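Local structure of chain length determinant protein (Shigella flexneri, 4E2H) at residues 56-61 with 105-110; 163-168 with 182-187. The protein probably sets the length of the O-antigen polysaccharide chains of lipopolysaccharide, acting as an inner-membrane regulator through its periplasmic domain. One frame throughout, in Å; residues are numbered along the deposited sequence.

Contact 1 of 2, residues 56-61 with 105-110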
ATOM      1  N   SER C  56       0.567  20.563 -13.162  1.00 46.51           N
ATOM      2  CA  SER C  56       0.416  20.021 -14.502  1.00 48.01           C
ATOM      3  C   SER C  56      -0.817  20.651 -15.147  1.00 47.36           C
ATOM      4  O   SER C  56      -0.746  21.155 -16.256  1.00 47.14           O
ATOM      5  CB  SER C  56       0.385  18.482 -14.510  1.00 48.31           C
ATOM      6  OG  SER C  56      -0.922  17.968 -14.283  1.00 51.54           O
ATOM      7  N   ALA C  57      -1.941  20.652 -14.444  1.00 39.09           N
ATOM      8  CA  ALA C  57      -3.133  21.278 -14.992  1.00 41.51           C
ATOM      9  C   ALA C  57      -2.832  22.758 -15.230  1.00 42.09           C
ATOM     10  O   ALA C  57      -3.457  23.413 -16.072  1.00 40.44           O
ATOM     11  CB  ALA C  57      -4.311  21.106 -14.049  1.00 39.55           C
ATOM     12  N   PHE C  58      -1.865  23.286 -14.491  1.00 46.01           N
ATOM     13  CA  PHE C  58      -1.514  24.690 -14.650  1.00 49.29           C
ATOM     14  C   PHE C  58      -0.704  24.927 -15.935  1.00 53.01           C
ATOM     15  O   PHE C  58      -0.914  25.910 -16.653  1.00 53.77           O
ATOM     16  CB  PHE C  58      -0.750  25.192 -13.438  1.00 46.51           C
ATOM     17  CG  PHE C  58      -0.804  26.675 -13.271  1.00 51.31           C
ATOM     18  CD1 PHE C  58      -1.859  27.260 -12.596  1.00 48.51           C
ATOM     19  CD2 PHE C  58       0.199  27.485 -13.788  1.00 50.23           C
ATOM     20  CE1 PHE C  58      -1.917  28.621 -12.433  1.00 51.41           C
ATOM     21  CE2 PHE C  58       0.151  28.861 -13.624  1.00 51.56           C
ATOM     22  CZ  PHE C  58      -0.910  29.428 -12.947  1.00 52.44           C
ATOM     23  N   SER C  59       0.222  24.020 -16.218  1.00 56.94           N
ATOM     24  CA  SER C  59       0.970  24.062 -17.466  1.00 56.99           C
ATOM     25  C   SER C  59       0.025  23.985 -18.652  1.00 58.97           C
ATOM     26  O   SER C  59       0.296  24.547 -19.708  1.00 64.45           O
ATOM     27  CB  SER C  59       1.948  22.884 -17.543  1.00 60.23           C
ATOM     28  OG  SER C  59       2.768  22.809 -16.387  1.00 64.96           O
ATOM     29  N   ALA C  60      -1.071  23.254 -18.498  1.00 50.85           N
ATOM     30  CA  ALA C  60      -2.022  23.138 -19.586  1.00 50.64           C
ATOM     31  C   ALA C  60      -2.740  24.470 -19.759  1.00 49.33           C
ATOM     32  O   ALA C  60      -2.954  24.919 -20.881  1.00 50.80           O
ATOM     33  CB  ALA C  60      -3.002  22.021 -19.329  1.00 48.34           C
ATOM     34  N   LEU C  61      -3.084  25.115 -18.647  1.00 35.12           N
ATOM     35  CA  LEU C  61      -3.805  26.384 -18.709  1.00 36.26           C
ATOM     36  C   LEU C  61      -2.952  27.434 -19.416  1.00 42.15           C
ATOM     37  O   LEU C  61      -3.455  28.207 -20.240  1.00 40.31           O
ATOM     38  CB  LEU C  61      -4.168  26.861 -17.316  1.00 34.61           C
ATOM     39  CG  LEU C  61      -5.018  28.125 -17.231  1.00 37.14           C
ATOM     40  CD1 LEU C  61      -6.199  28.049 -18.197  1.00 37.49           C
ATOM     41  CD2 LEU C  61      -5.490  28.366 -15.782  1.00 33.77           C
ATOM     42  N   GLN C 105      -7.918  33.863  -9.941  1.00 66.51           N
ATOM     43  CA  GLN C 105      -9.052  33.087 -10.422  1.00 67.46           C
ATOM     44  C   GLN C 105      -8.574  31.872 -11.234  1.00 64.98           C
ATOM     45  O   GLN C 105      -9.131  30.785 -11.119  1.00 64.82           O
ATOM     46  CB  GLN C 105     -10.017  33.964 -11.214  1.00 70.62           C
ATOM     47  CG  GLN C 105     -10.061  33.678 -12.701  1.00 73.54           C
ATOM     48  CD  GLN C 105     -11.241  34.363 -13.371  1.00 83.63           C
ATOM     49  OE1 GLN C 105     -12.207  34.760 -12.703  1.00 86.07           O
ATOM     50  NE2 GLN C 105     -11.172  34.505 -14.698  1.00 80.61           N
ATOM     51  N   TYR C 106      -7.518  32.064 -12.019  1.00 48.54           N
ATOM     52  CA  TYR C 106      -6.948  31.007 -12.838  1.00 48.73           C
ATOM     53  C   TYR C 106      -6.332  29.885 -12.010  1.00 49.28           C
ATOM     54  O   TYR C 106      -6.192  28.736 -12.462  1.00 45.52           O
ATOM     55  CB  TYR C 106      -5.931  31.595 -13.809  1.00 49.37           C
ATOM     56  CG  TYR C 106      -6.593  32.265 -14.993  1.00 56.45           C
ATOM     57  CD1 TYR C 106      -7.971  32.204 -15.155  1.00 55.64           C
ATOM     58  CD2 TYR C 106      -5.846  32.946 -15.953  1.00 58.29           C
ATOM     59  CE1 TYR C 106      -8.593  32.806 -16.230  1.00 60.95           C
ATOM     60  CE2 TYR C 106      -6.461  33.545 -17.045  1.00 57.11           C
ATOM     61  CZ  TYR C 106      -7.837  33.474 -17.177  1.00 60.52           C
ATOM     62  OH  TYR C 106      -8.477  34.064 -18.252  1.00 57.65           O
ATOM     63  N   ILE C 107      -5.967  30.234 -10.789  1.00 44.69           N
ATOM     64  CA  ILE C 107      -5.516  29.266  -9.803  1.00 44.25           C
ATOM     65  C   ILE C 107      -6.699  28.558  -9.176  1.00 44.39           C
ATOM     66  O   ILE C 107      -6.647  27.358  -8.937  1.00 44.64           O
ATOM     67  CB  ILE C 107      -4.740  29.969  -8.690  1.00 45.47           C
ATOM     68  CG1 ILE C 107      -3.300  30.230  -9.162  1.00 45.03           C
ATOM     69  CG2 ILE C 107      -4.810  29.168  -7.387  1.00 35.40           C
ATOM     70  CD1 ILE C 107      -2.514  31.147  -8.252  1.00 43.12           C
ATOM     71  N   GLN C 108      -7.759  29.310  -8.895  1.00 49.72           N
ATOM     72  CA  GLN C 108      -8.984  28.718  -8.384  1.00 49.17           C
ATOM     73  C   GLN C 108      -9.681  27.932  -9.496  1.00 51.66           C
ATOM     74  O   GLN C 108     -10.541  27.097  -9.228  1.00 51.99           O
ATOM     75  CB  GLN C 108      -9.907  29.793  -7.812  1.00 48.74           C
ATOM     76  CG  GLN C 108     -11.158  29.264  -7.120  1.00 49.75           C
ATOM     77  CD  GLN C 108     -10.847  28.351  -5.935  1.00 59.56           C
ATOM     78  OE1 GLN C 108      -9.938  28.629  -5.135  1.00 57.50           O
ATOM     79  NE2 GLN C 108     -11.610  27.250  -5.813  1.00 58.49           N
ATOM     80  N   GLN C 109      -9.293  28.184 -10.742  1.00 46.88           N
ATOM     81  CA  GLN C 109      -9.910  27.507 -11.867  1.00 44.84           C
ATOM     82  C   GLN C 109      -9.245  26.150 -12.042  1.00 53.57           C
ATOM     83  O   GLN C 109      -9.882  25.158 -12.427  1.00 50.64           O
ATOM     84  CB  GLN C 109      -9.774  28.339 -13.141  1.00 48.44           C
ATOM     85  CG  GLN C 109     -10.118  27.585 -14.426  1.00 46.93           C
ATOM     86  CD  GLN C 109      -9.881  28.428 -15.667  1.00 48.06           C
ATOM     87  OE1 GLN C 109     -10.559  29.434 -15.882  1.00 50.06           O
ATOM     88  NE2 GLN C 109      -8.898  28.040 -16.477  1.00 45.92           N
ATOM     89  N   VAL C 110      -7.951  26.112 -11.754  1.00 61.86           N
ATOM     90  CA  VAL C 110      -7.229  24.860 -11.796  1.00 55.88           C
ATOM     91  C   VAL C 110      -7.482  24.082 -10.511  1.00 61.54           C
ATOM     92  O   VAL C 110      -7.641  22.861 -10.549  1.00 61.40           O
ATOM     93  CB  VAL C 110      -5.727  25.081 -12.030  1.00 57.97           C
ATOM     94  CG1 VAL C 110      -4.964  23.779 -11.872  1.00 55.43           C
ATOM     95  CG2 VAL C 110      -5.491  25.668 -13.416  1.00 55.14           C
TER
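Val110 spreads its two methyls over helix 56-61, and the tight part of this helix-helix contact gathers around them. CG1 lies anti to the backbone N (chi1 172°) and meets Ala57 CB at 3.5 Å; CG2 touches Leu61 CD2 at 3.6 Å and Phe58 CD1 at 4.0 Å. Ala57 and Val110 also give the closest backbone approach, CA to CA 6.3 Å, as the single methyl of Ala57 adds little bulk between the chains. The Phe58 ring crosses the Val110 side chain at about a right angle, and its CE1 rests against Ile107 CG1 at 3.9 Å. One turn on from Ala57, Leu61 pushes CD2 between Val110 and the Tyr106 backbone, 3.4 Å from Tyr106 O and close to Tyr106 CB. No hydrogen bond links the two segments, so apolar packing carries the contact.

Towards solvent the fit is looser. Leu61 is partly exposed, and the exposed Gln109 lays its extended chain along the rim, covering little; the very short approach of its NE2 to Leu61 CD1 is a doubtful detail of placement. Tyr106, also partly exposed, contributes chiefly CB here.

The axes of the two segments approach to 10.0 Å with N-to-C directions 125° apart, nearer antiparallel than parallel. They belong to helix 43-65 and the early part of helix 97-164. Phe58 continues onto Leu74 and Ile76 of strand 74-78 and, with Ile107, onto Val89 of strand 87-92, which places the pair against the sheet of the alpha/beta domain; Ser56 and Ala60 pack on the second subunit.

Contact 2 of 2, residues 163-168 with 182-187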
ATOM      1  N   ASN C 163     -17.576 -48.378  12.952  1.00 39.05           N
ATOM      2  CA  ASN C 163     -18.636 -49.351  12.699  1.00 42.17           C
ATOM      3  C   ASN C 163     -18.110 -50.787  12.653  1.00 42.02           C
ATOM      4  O   ASN C 163     -18.593 -51.654  13.387  1.00 41.49           O
ATOM      5  CB  ASN C 163     -19.386 -49.048  11.402  1.00 36.84           C
ATOM      6  CG  ASN C 163     -20.384 -47.917  11.561  1.00 37.45           C
ATOM      7  OD1 ASN C 163     -20.689 -47.487  12.685  1.00 38.23           O
ATOM      8  ND2 ASN C 163     -20.908 -47.426  10.431  1.00 30.97           N
ATOM      9  N   GLN C 164     -17.105 -51.028  11.821  1.00 44.52           N
ATOM     10  CA  GLN C 164     -16.582 -52.375  11.672  1.00 50.77           C
ATOM     11  C   GLN C 164     -16.012 -52.948  12.963  1.00 51.06           C
ATOM     12  O   GLN C 164     -16.114 -54.159  13.216  1.00 57.19           O
ATOM     13  CB  GLN C 164     -15.543 -52.447  10.552  1.00 53.11           C
ATOM     14  CG  GLN C 164     -15.619 -53.756   9.779  1.00 55.40           C
ATOM     15  CD  GLN C 164     -14.486 -53.925   8.795  1.00 62.80           C
ATOM     16  OE1 GLN C 164     -14.379 -53.180   7.801  1.00 61.78           O
ATOM     17  NE2 GLN C 164     -13.619 -54.911   9.062  1.00 58.97           N
ATOM     18  N   ALA C 165     -15.411 -52.084  13.778  1.00 33.11           N
ATOM     19  CA  ALA C 165     -14.839 -52.512  15.057  1.00 32.82           C
ATOM     20  C   ALA C 165     -15.877 -52.385  16.168  1.00 34.90           C
ATOM     21  O   ALA C 165     -15.540 -52.486  17.362  1.00 33.19           O
ATOM     22  CB  ALA C 165     -13.605 -51.683  15.390  1.00 32.81           C
ATOM     23  N   GLN C 166     -17.124 -52.150  15.760  1.00 56.16           N
ATOM     24  CA  GLN C 166     -18.244 -51.932  16.670  1.00 58.08           C
ATOM     25  C   GLN C 166     -17.890 -51.047  17.868  1.00 64.82           C
ATOM     26  O   GLN C 166     -18.152 -51.434  19.003  1.00 73.21           O
ATOM     27  CB  GLN C 166     -18.796 -53.266  17.168  1.00 63.91           C
ATOM     28  CG  GLN C 166     -19.246 -54.217  16.059  1.00 69.31           C
ATOM     29  CD  GLN C 166     -19.671 -55.578  16.593  1.00 83.02           C
ATOM     30  OE1 GLN C 166     -19.157 -56.046  17.616  1.00 80.53           O
ATOM     31  NE2 GLN C 166     -20.623 -56.217  15.907  1.00 85.46           N
ATOM     32  N   VAL C 167     -17.302 -49.873  17.625  1.00 51.86           N
ATOM     33  CA  VAL C 167     -17.092 -48.890  18.685  1.00 50.01           C
ATOM     34  C   VAL C 167     -18.140 -47.780  18.569  1.00 55.62           C
ATOM     35  O   VAL C 167     -18.277 -47.144  17.515  1.00 55.18           O
ATOM     36  CB  VAL C 167     -15.699 -48.253  18.610  1.00 53.76           C
ATOM     37  CG1 VAL C 167     -15.498 -47.298  19.782  1.00 57.01           C
ATOM     38  CG2 VAL C 167     -14.633 -49.319  18.590  1.00 52.36           C
ATOM     39  N   THR C 168     -18.868 -47.531  19.652  1.00 45.27           N
ATOM     40  CA  THR C 168     -19.935 -46.542  19.612  1.00 45.52           C
ATOM     41  C   THR C 168     -19.634 -45.368  20.552  1.00 49.39           C
ATOM     42  O   THR C 168     -20.150 -44.256  20.378  1.00 47.98           O
ATOM     43  CB  THR C 168     -21.273 -47.180  19.994  1.00 47.38           C
ATOM     44  OG1 THR C 168     -21.040 -48.149  21.022  1.00 49.41           O
ATOM     45  CG2 THR C 168     -21.907 -47.873  18.783  1.00 45.45           C
ATOM     46  N   THR C 182      -6.404 -42.510  14.578  1.00 31.57           N
ATOM     47  CA  THR C 182      -7.105 -42.352  15.851  1.00 31.35           C
ATOM     48  C   THR C 182      -8.528 -41.736  15.863  1.00 28.26           C
ATOM     49  O   THR C 182      -9.216 -41.811  16.883  1.00 26.29           O
ATOM     50  CB  THR C 182      -6.251 -41.529  16.823  1.00 34.37           C
ATOM     51  OG1 THR C 182      -6.081 -40.209  16.289  1.00 37.92           O
ATOM     52  CG2 THR C 182      -4.885 -42.185  17.005  1.00 35.13           C
ATOM     53  N   LEU C 183      -8.995 -41.137  14.779  1.00 26.73           N
ATOM     54  CA  LEU C 183     -10.357 -40.578  14.836  1.00 28.55           C
ATOM     55  C   LEU C 183     -11.416 -41.566  15.331  1.00 30.69           C
ATOM     56  O   LEU C 183     -12.257 -41.209  16.168  1.00 31.92           O
ATOM     57  CB  LEU C 183     -10.802 -39.984  13.493  1.00 31.08           C
ATOM     58  CG  LEU C 183     -10.626 -38.472  13.344  1.00 32.17           C
ATOM     59  CD1 LEU C 183     -10.616 -38.072  11.861  1.00 29.43           C
ATOM     60  CD2 LEU C 183     -11.712 -37.714  14.121  1.00 32.18           C
ATOM     61  N   PHE C 184     -11.389 -42.798  14.821  1.00 29.68           N
ATOM     62  CA  PHE C 184     -12.452 -43.761  15.125  1.00 26.89           C
ATOM     63  C   PHE C 184     -12.543 -44.046  16.636  1.00 30.82           C
ATOM     64  O   PHE C 184     -13.528 -44.612  17.120  1.00 30.18           O
ATOM     65  CB  PHE C 184     -12.269 -45.073  14.337  1.00 29.10           C
ATOM     66  CG  PHE C 184     -11.406 -46.095  15.043  1.00 25.37           C
ATOM     67  CD1 PHE C 184     -10.025 -46.045  14.951  1.00 23.35           C
ATOM     68  CD2 PHE C 184     -11.982 -47.116  15.789  1.00 26.22           C
ATOM     69  CE1 PHE C 184      -9.232 -46.981  15.599  1.00 23.96           C
ATOM     70  CE2 PHE C 184     -11.189 -48.050  16.441  1.00 24.94           C
ATOM     71  CZ  PHE C 184      -9.817 -47.976  16.345  1.00 25.05           C
ATOM     72  N   LEU C 185     -11.538 -43.640  17.399  1.00 28.71           N
ATOM     73  CA  LEU C 185     -11.629 -43.849  18.830  1.00 29.58           C
ATOM     74  C   LEU C 185     -12.734 -43.009  19.455  1.00 31.37           C
ATOM     75  O   LEU C 185     -13.137 -43.267  20.587  1.00 34.01           O
ATOM     76  CB  LEU C 185     -10.294 -43.559  19.494  1.00 32.34           C
ATOM     77  CG  LEU C 185      -9.197 -44.444  18.899  1.00 30.28           C
ATOM     78  CD1 LEU C 185      -7.804 -43.899  19.232  1.00 32.28           C
ATOM     79  CD2 LEU C 185      -9.357 -45.865  19.383  1.00 31.65           C
ATOM     80  N   LEU C 186     -13.232 -42.000  18.742  1.00 36.95           N
ATOM     81  CA  LEU C 186     -14.302 -41.145  19.304  1.00 35.32           C
ATOM     82  C   LEU C 186     -15.601 -41.932  19.234  1.00 39.34           C
ATOM     83  O   LEU C 186     -16.630 -41.548  19.806  1.00 42.26           O
ATOM     84  CB  LEU C 186     -14.441 -39.836  18.534  1.00 31.78           C
ATOM     85  CG  LEU C 186     -13.155 -39.042  18.280  1.00 34.28           C
ATOM     86  CD1 LEU C 186     -13.380 -37.955  17.245  1.00 31.86           C
ATOM     87  CD2 LEU C 186     -12.590 -38.460  19.567  1.00 42.91           C
ATOM     88  N   GLY C 187     -15.551 -43.059  18.535  1.00 28.35           N
ATOM     89  CA  GLY C 187     -16.722 -43.907  18.480  1.00 35.43           C
ATOM     90  C   GLY C 187     -17.752 -43.338  17.535  1.00 33.11           C
ATOM     91  O   GLY C 187     -17.740 -42.140  17.221  1.00 34.92           O
TER
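Val167 reaches from just past the end of the long helix toward Gly187 and Phe184, and its side chain can be followed outward. CB lies 4.5 Å from Gly187 CA. CG1, anti to the backbone N (chi1 -177°), comes closer to that glycine carbon, 3.8 Å away. CG2 diverges to the edge of the Phe184 ring, near the ring plane, with CE2 at 4.3 Å. The same CE2 has Ala165 CB at 4.5 Å, so both contacts are loose apolar touches; one ring face has Leu185 CD2 3.7 Å above the plane, offset toward the rim.

Val167 follows a Schellman motif that closes helix 97-164: Gln166, with positive phi, is its C-prime residue, Gln166 N bonds to Asn163 O and Val167 N to Ala162 O. The chain has already left helical angles at Ala165 and now runs alongside 182-187, whose residues 184-186 form a short 3-10 turn leading into helix 187-195.

Between the backbones the approach is closer. Thr168 CA and Gly187 CA are 4.3 Å apart, and Val167 O sits 3.7 Å from Gly187 CA; the glycine has phi 77° and no side chain to stand between them. Hydrogen bonds to the first residues of helix 187-195 follow: Val167 with Ser188 and Thr168 with Glu189 through the backbone, and Val167 O with Ser188 OG. Phe184 also packs on Tyr161 and Ala162, and on Ala190 of the second subunit.

Contacts 1 and 2 share helix 97-164: contact 1 uses its early turns and contact 2 its C-terminal end. They lie on opposite sides of the chain's centre, their centres 28 Å and 52 Å from it, with those centres 79 Å apart and nearest atoms about 63 Å apart, so neither touches the other. Contact 1 joins helices at the alpha/beta end, probably the membrane-proximal base as in other Wzz proteins; contact 2 turns the chain back at the far tip. Both also touch the second subunit, consistent with assembly along the length of the molecule. Both are structural packing within the periplasmic domain.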